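Long-range contact in putative cytosine/guanine deaminase (PDB 2PAJ), which deaminates 2-amino-4-hydroxypteridines such as isoxanthopterin to the corresponding 2,4-dihydroxypteridines with release of ammonia, as a zinc-dependent amidohydrolase: residues A412-Y424 against S437-G450. Numbering follows the deposited sequence.
Sequences ADIAVYRLDDPRY and SGGRPSVMALFSAG
Val416 and Met444 meet where strand 414-418 runs antiparallel to strand 442-448 and the register shifts by one residue at a classic beta bulge: Met444 and Ala445 both face Val416. Ala445 N donates to Val416 O (3.2 Å), and Met444 N adds a weak bond to the same oxygen, while Val416 N returns a nearly straight bond to Ala445 O (2.7 Å). With CG1 of Val416 anti to its backbone N (chi1 177°), that branch lies 3.5 Å from Met444 CG, and Ala445 CB packs beside Val416 CB on the same face. The methionine chain, bent at both later torsions, carries CE on to Arg418 NH2 (3.6 Å), and its CB lies above one face of the guanidinium, toward the rim. Beyond the bulge Arg418 N is bonded to Ser442 O, and Ser442 OG is held by Asp457. Strand 67-73 of the amidohydrolase fold flanks 414-418 on its other edge, so this strand lies between two partners, away from the zinc site. The face opposite Val416 carries Tyr417, which lies alongside Pro441 and Val443 and meets Tyr69 edge-to-face. Pro441 also packs against Tyr424, crossing it at about a right angle. The Tyr424 ring is sandwiched between Leu419 CD2 and Arg423 CG, and its hydroxyl donates to a water that in turn donates to Gly438 O. Past the ring, the Arg423 chain bends at chi3, and Gly439 CA lies 3.5 Å from the plane of its guanidinium, over the centre of one face, and NE donates to Ser437 O from above the carbonyl plane (3.0 Å).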
loop_
_atom_site.group_PDB
_atom_site.type_symbol
_atom_site.label_atom_id
_atom_site.label_comp_id
_atom_site.label_asym_id
_atom_site.label_seq_id
_atom_site.Cartn_x
_atom_site.Cartn_y
_atom_site.Cartn_z
ATOM N N ALA A 412 7.441 15.291 -0.521
ATOM C CA ALA A 412 6.656 15.695 -1.686
ATOM C C ALA A 412 6.070 14.542 -2.490
ATOM O O ALA A 412 6.538 14.248 -3.593
ATOM C CB ALA A 412 7.496 16.574 -2.598
ATOM N N ASP A 413 5.048 13.895 -1.933
ATOM C CA ASP A 413 4.355 12.801 -2.613
ATOM C C ASP A 413 2.967 13.352 -2.875
ATOM O O ASP A 413 2.092 13.316 -2.005
ATOM C CB ASP A 413 4.282 11.571 -1.720
ATOM C CG ASP A 413 5.642 11.137 -1.238
ATOM O OD1 ASP A 413 6.559 10.995 -2.081
ATOM O OD2 ASP A 413 5.796 10.940 -0.016
ATOM N N ILE A 414 2.786 13.869 -4.085
ATOM C CA ILE A 414 1.541 14.504 -4.463
ATOM C C ILE A 414 0.934 13.982 -5.749
ATOM O O ILE A 414 1.638 13.626 -6.689
ATOM C CB ILE A 414 1.745 16.031 -4.617
ATOM C CG1 ILE A 414 2.419 16.580 -3.366
ATOM C CG2 ILE A 414 0.405 16.738 -4.835
ATOM C CD1 ILE A 414 2.832 18.029 -3.482
ATOM N N ALA A 415 -0.393 13.950 -5.774
ATOM C CA ALA A 415 -1.134 13.529 -6.947
ATOM C C ALA A 415 -1.967 14.715 -7.445
ATOM O O ALA A 415 -2.696 15.346 -6.683
ATOM C CB ALA A 415 -2.027 12.360 -6.608
ATOM N N VAL A 416 -1.826 15.030 -8.725
ATOM C CA VAL A 416 -2.568 16.113 -9.337
ATOM C C VAL A 416 -3.454 15.469 -10.386
ATOM O O VAL A 416 -2.958 14.971 -11.399
ATOM C CB VAL A 416 -1.617 17.115 -9.993
ATOM C CG1 VAL A 416 -2.401 18.215 -10.697
ATOM C CG2 VAL A 416 -0.714 17.696 -8.933
ATOM N N TYR A 417 -4.761 15.471 -10.138
ATOM C CA TYR A 417 -5.717 14.857 -11.063
ATOM C C TYR A 417 -6.458 15.821 -11.991
ATOM O O TYR A 417 -6.932 16.876 -11.566
ATOM C CB TYR A 417 -6.767 14.052 -10.291
ATOM C CG TYR A 417 -6.226 13.025 -9.328
ATOM C CD1 TYR A 417 -6.227 13.269 -7.949
ATOM C CD2 TYR A 417 -5.751 11.791 -9.781
ATOM C CE1 TYR A 417 -5.775 12.309 -7.048
ATOM C CE2 TYR A 417 -5.297 10.826 -8.886
ATOM C CZ TYR A 417 -5.313 11.090 -7.523
ATOM O OH TYR A 417 -4.873 10.140 -6.629
ATOM N N ARG A 418 -6.547 15.453 -13.263
ATOM C CA ARG A 418 -7.285 16.259 -14.225
ATOM C C ARG A 418 -8.632 15.548 -14.404
ATOM O O ARG A 418 -8.674 14.367 -14.755
ATOM C CB ARG A 418 -6.532 16.349 -15.559
ATOM C CG ARG A 418 -7.240 17.200 -16.605
ATOM C CD ARG A 418 -6.259 17.758 -17.611
ATOM N NE ARG A 418 -5.493 18.880 -17.074
ATOM C CZ ARG A 418 -4.260 19.179 -17.468
ATOM N NH1 ARG A 418 -3.666 18.429 -18.392
ATOM N NH2 ARG A 418 -3.624 20.222 -16.959
ATOM N N LEU A 419 -9.728 16.255 -14.125
ATOM C CA LEU A 419 -11.064 15.672 -14.243
ATOM C C LEU A 419 -11.645 15.973 -15.615
ATOM O O LEU A 419 -12.722 16.547 -15.729
ATOM C CB LEU A 419 -11.986 16.246 -13.172
ATOM C CG LEU A 419 -11.477 16.259 -11.732
ATOM C CD1 LEU A 419 -12.517 16.913 -10.850
ATOM C CD2 LEU A 419 -11.189 14.845 -11.253
ATOM N N ASP A 420 -10.931 15.568 -16.654
ATOM C CA ASP A 420 -11.350 15.809 -18.026
ATOM C C ASP A 420 -12.334 14.770 -18.583
ATOM O O ASP A 420 -12.746 14.851 -19.742
ATOM C CB ASP A 420 -10.100 15.880 -18.893
ATOM C CG ASP A 420 -9.197 14.682 -18.687
ATOM O OD1 ASP A 420 -9.552 13.572 -19.147
ATOM O OD2 ASP A 420 -8.135 14.848 -18.049
ATOM N N ASP A 421 -12.693 13.794 -17.751
ATOM C CA ASP A 421 -13.637 12.744 -18.125
ATOM C C ASP A 421 -15.030 13.245 -17.758
ATOM O O ASP A 421 -15.214 13.854 -16.704
ATOM C CB ASP A 421 -13.352 11.465 -17.333
ATOM C CG ASP A 421 -14.201 10.282 -17.793
ATOM O OD1 ASP A 421 -13.740 9.526 -18.669
ATOM O OD2 ASP A 421 -15.328 10.114 -17.288
ATOM N N PRO A 422 -16.028 12.996 -18.621
ATOM C CA PRO A 422 -17.401 13.431 -18.366
ATOM C C PRO A 422 -18.049 13.032 -17.046
ATOM O O PRO A 422 -19.023 13.652 -16.637
ATOM C CB PRO A 422 -18.171 12.909 -19.583
ATOM C CG PRO A 422 -17.267 11.898 -20.205
ATOM C CD PRO A 422 -15.904 12.456 -19.982
ATOM N N ARG A 423 -17.530 12.015 -16.369
ATOM C CA ARG A 423 -18.118 11.615 -15.091
ATOM C C ARG A 423 -17.979 12.731 -14.060
ATOM O O ARG A 423 -18.727 12.785 -13.086
ATOM C CB ARG A 423 -17.451 10.344 -14.546
ATOM C CG ARG A 423 -15.920 10.410 -14.403
ATOM C CD ARG A 423 -15.379 9.262 -13.558
ATOM N NE ARG A 423 -16.137 8.026 -13.764
ATOM C CZ ARG A 423 -15.953 7.167 -14.760
ATOM N NH1 ARG A 423 -15.019 7.370 -15.671
ATOM N NH2 ARG A 423 -16.734 6.113 -14.862
ATOM N N TYR A 424 -17.024 13.625 -14.291
ATOM C CA TYR A 424 -16.762 14.730 -13.377
ATOM C C TYR A 424 -17.530 15.991 -13.745
ATOM O O TYR A 424 -17.679 16.898 -12.922
ATOM C CB TYR A 424 -15.271 15.046 -13.353
ATOM C CG TYR A 424 -14.407 13.846 -13.077
ATOM C CD1 TYR A 424 -13.576 13.320 -14.072
ATOM C CD2 TYR A 424 -14.424 13.226 -11.826
ATOM C CE1 TYR A 424 -12.790 12.214 -13.833
ATOM C CE2 TYR A 424 -13.645 12.126 -11.573
ATOM C CZ TYR A 424 -12.830 11.621 -12.578
ATOM O OH TYR A 424 -12.058 10.517 -12.324
ATOM N N SER A 437 -16.561 9.616 -7.897
ATOM C CA SER A 437 -16.981 9.433 -9.288
ATOM C C SER A 437 -16.767 8.073 -9.936
ATOM O O SER A 437 -17.296 7.812 -11.012
ATOM C CB SER A 437 -16.310 10.491 -10.159
ATOM O OG SER A 437 -16.543 11.790 -9.648
ATOM N N GLY A 438 -15.991 7.210 -9.292
ATOM C CA GLY A 438 -15.710 5.916 -9.878
ATOM C C GLY A 438 -14.719 6.116 -11.002
ATOM O O GLY A 438 -14.069 7.148 -11.068
ATOM N N GLY A 439 -14.608 5.142 -11.892
ATOM C CA GLY A 439 -13.674 5.261 -13.000
ATOM C C GLY A 439 -12.227 5.376 -12.563
ATOM O O GLY A 439 -11.732 4.573 -11.775
ATOM N N ARG A 440 -11.536 6.377 -13.084
ATOM C CA ARG A 440 -10.140 6.594 -12.747
ATOM C C ARG A 440 -9.715 7.957 -13.269
ATOM O O ARG A 440 -9.605 8.153 -14.479
ATOM C CB ARG A 440 -9.260 5.518 -13.391
ATOM C CG ARG A 440 -7.766 5.768 -13.207
ATOM C CD ARG A 440 -6.877 4.890 -14.081
ATOM N NE ARG A 440 -5.595 5.562 -14.231
ATOM C CZ ARG A 440 -5.225 6.236 -15.315
ATOM N NH1 ARG A 440 -6.028 6.308 -16.368
ATOM N NH2 ARG A 440 -4.074 6.897 -15.323
ATOM N N PRO A 441 -9.471 8.921 -12.369
ATOM C CA PRO A 441 -9.063 10.234 -12.858
ATOM C C PRO A 441 -7.729 10.207 -13.589
ATOM O O PRO A 441 -6.927 9.292 -13.430
ATOM C CB PRO A 441 -9.049 11.091 -11.594
ATOM C CG PRO A 441 -8.750 10.121 -10.530
ATOM C CD PRO A 441 -9.563 8.914 -10.903
ATOM N N SER A 442 -7.527 11.222 -14.411
ATOM C CA SER A 442 -6.327 11.369 -15.208
ATOM C C SER A 442 -5.207 11.982 -14.364
ATOM O O SER A 442 -5.338 13.104 -13.882
ATOM C CB SER A 442 -6.661 12.256 -16.419
ATOM O OG SER A 442 -5.543 12.512 -17.246
ATOM N N VAL A 443 -4.118 11.239 -14.161
ATOM C CA VAL A 443 -2.987 11.759 -13.389
ATOM C C VAL A 443 -2.093 12.623 -14.278
ATOM O O VAL A 443 -1.208 12.124 -14.981
ATOM C CB VAL A 443 -2.122 10.630 -12.755
ATOM C CG1 VAL A 443 -2.753 10.141 -11.467
ATOM C CG2 VAL A 443 -1.982 9.492 -13.723
ATOM N N MET A 444 -2.340 13.928 -14.252
ATOM C CA MET A 444 -1.542 14.833 -15.055
ATOM C C MET A 444 -0.194 14.887 -14.361
ATOM O O MET A 444 0.833 15.120 -14.989
ATOM C CB MET A 444 -2.203 16.229 -15.123
ATOM C CG MET A 444 -1.916 17.154 -13.946
ATOM S SD MET A 444 -0.542 18.299 -14.268
ATOM C CE MET A 444 -1.399 19.886 -14.134
ATOM N N ALA A 445 -0.197 14.633 -13.058
ATOM C CA ALA A 445 1.048 14.669 -12.304
ATOM C C ALA A 445 1.060 13.870 -11.002
ATOM O O ALA A 445 0.166 13.995 -10.175
ATOM C CB ALA A 445 1.418 16.114 -12.007
ATOM N N LEU A 446 2.092 13.047 -10.838
ATOM C CA LEU A 446 2.289 12.256 -9.627
ATOM C C LEU A 446 3.716 12.572 -9.188
ATOM O O LEU A 446 4.640 12.527 -10.004
ATOM C CB LEU A 446 2.172 10.752 -9.908
ATOM C CG LEU A 446 1.826 9.776 -8.761
ATOM C CD1 LEU A 446 2.752 8.580 -8.817
ATOM C CD2 LEU A 446 1.910 10.457 -7.406
ATOM N N PHE A 447 3.882 12.902 -7.908
ATOM C CA PHE A 447 5.186 13.217 -7.341
ATOM C C PHE A 447 5.558 12.268 -6.227
ATOM O O PHE A 447 4.769 12.031 -5.316
ATOM C CB PHE A 447 5.214 14.632 -6.784
ATOM C CG PHE A 447 5.241 15.684 -7.834
ATOM C CD1 PHE A 447 4.082 16.345 -8.208
ATOM C CD2 PHE A 447 6.428 15.987 -8.475
ATOM C CE1 PHE A 447 4.103 17.299 -9.213
ATOM C CE2 PHE A 447 6.472 16.932 -9.480
ATOM C CZ PHE A 447 5.300 17.598 -9.856
ATOM N N SER A 448 6.768 11.723 -6.319
ATOM C CA SER A 448 7.275 10.824 -5.303
ATOM C C SER A 448 8.631 11.367 -4.888
ATOM O O SER A 448 9.578 11.429 -5.686
ATOM C CB SER A 448 7.420 9.399 -5.838
ATOM O OG SER A 448 7.772 8.509 -4.791
ATOM N N ALA A 449 8.715 11.781 -3.629
ATOM C CA ALA A 449 9.950 12.333 -3.112
ATOM C C ALA A 449 10.380 13.518 -3.986
ATOM O O ALA A 449 11.567 13.682 -4.284
ATOM C CB ALA A 449 11.030 11.256 -3.093
ATOM N N GLY A 450 9.400 14.324 -4.401
ATOM C CA GLY A 450 9.675 15.501 -5.206
ATOM C C GLY A 450 10.015 15.267 -6.664
ATOM O O GLY A 450 10.431 16.190 -7.369
HETATM O O HOH W 1 -18.978 12.501 -10.415
HETATM O O HOH W 2 -12.856 9.239 -10.052
#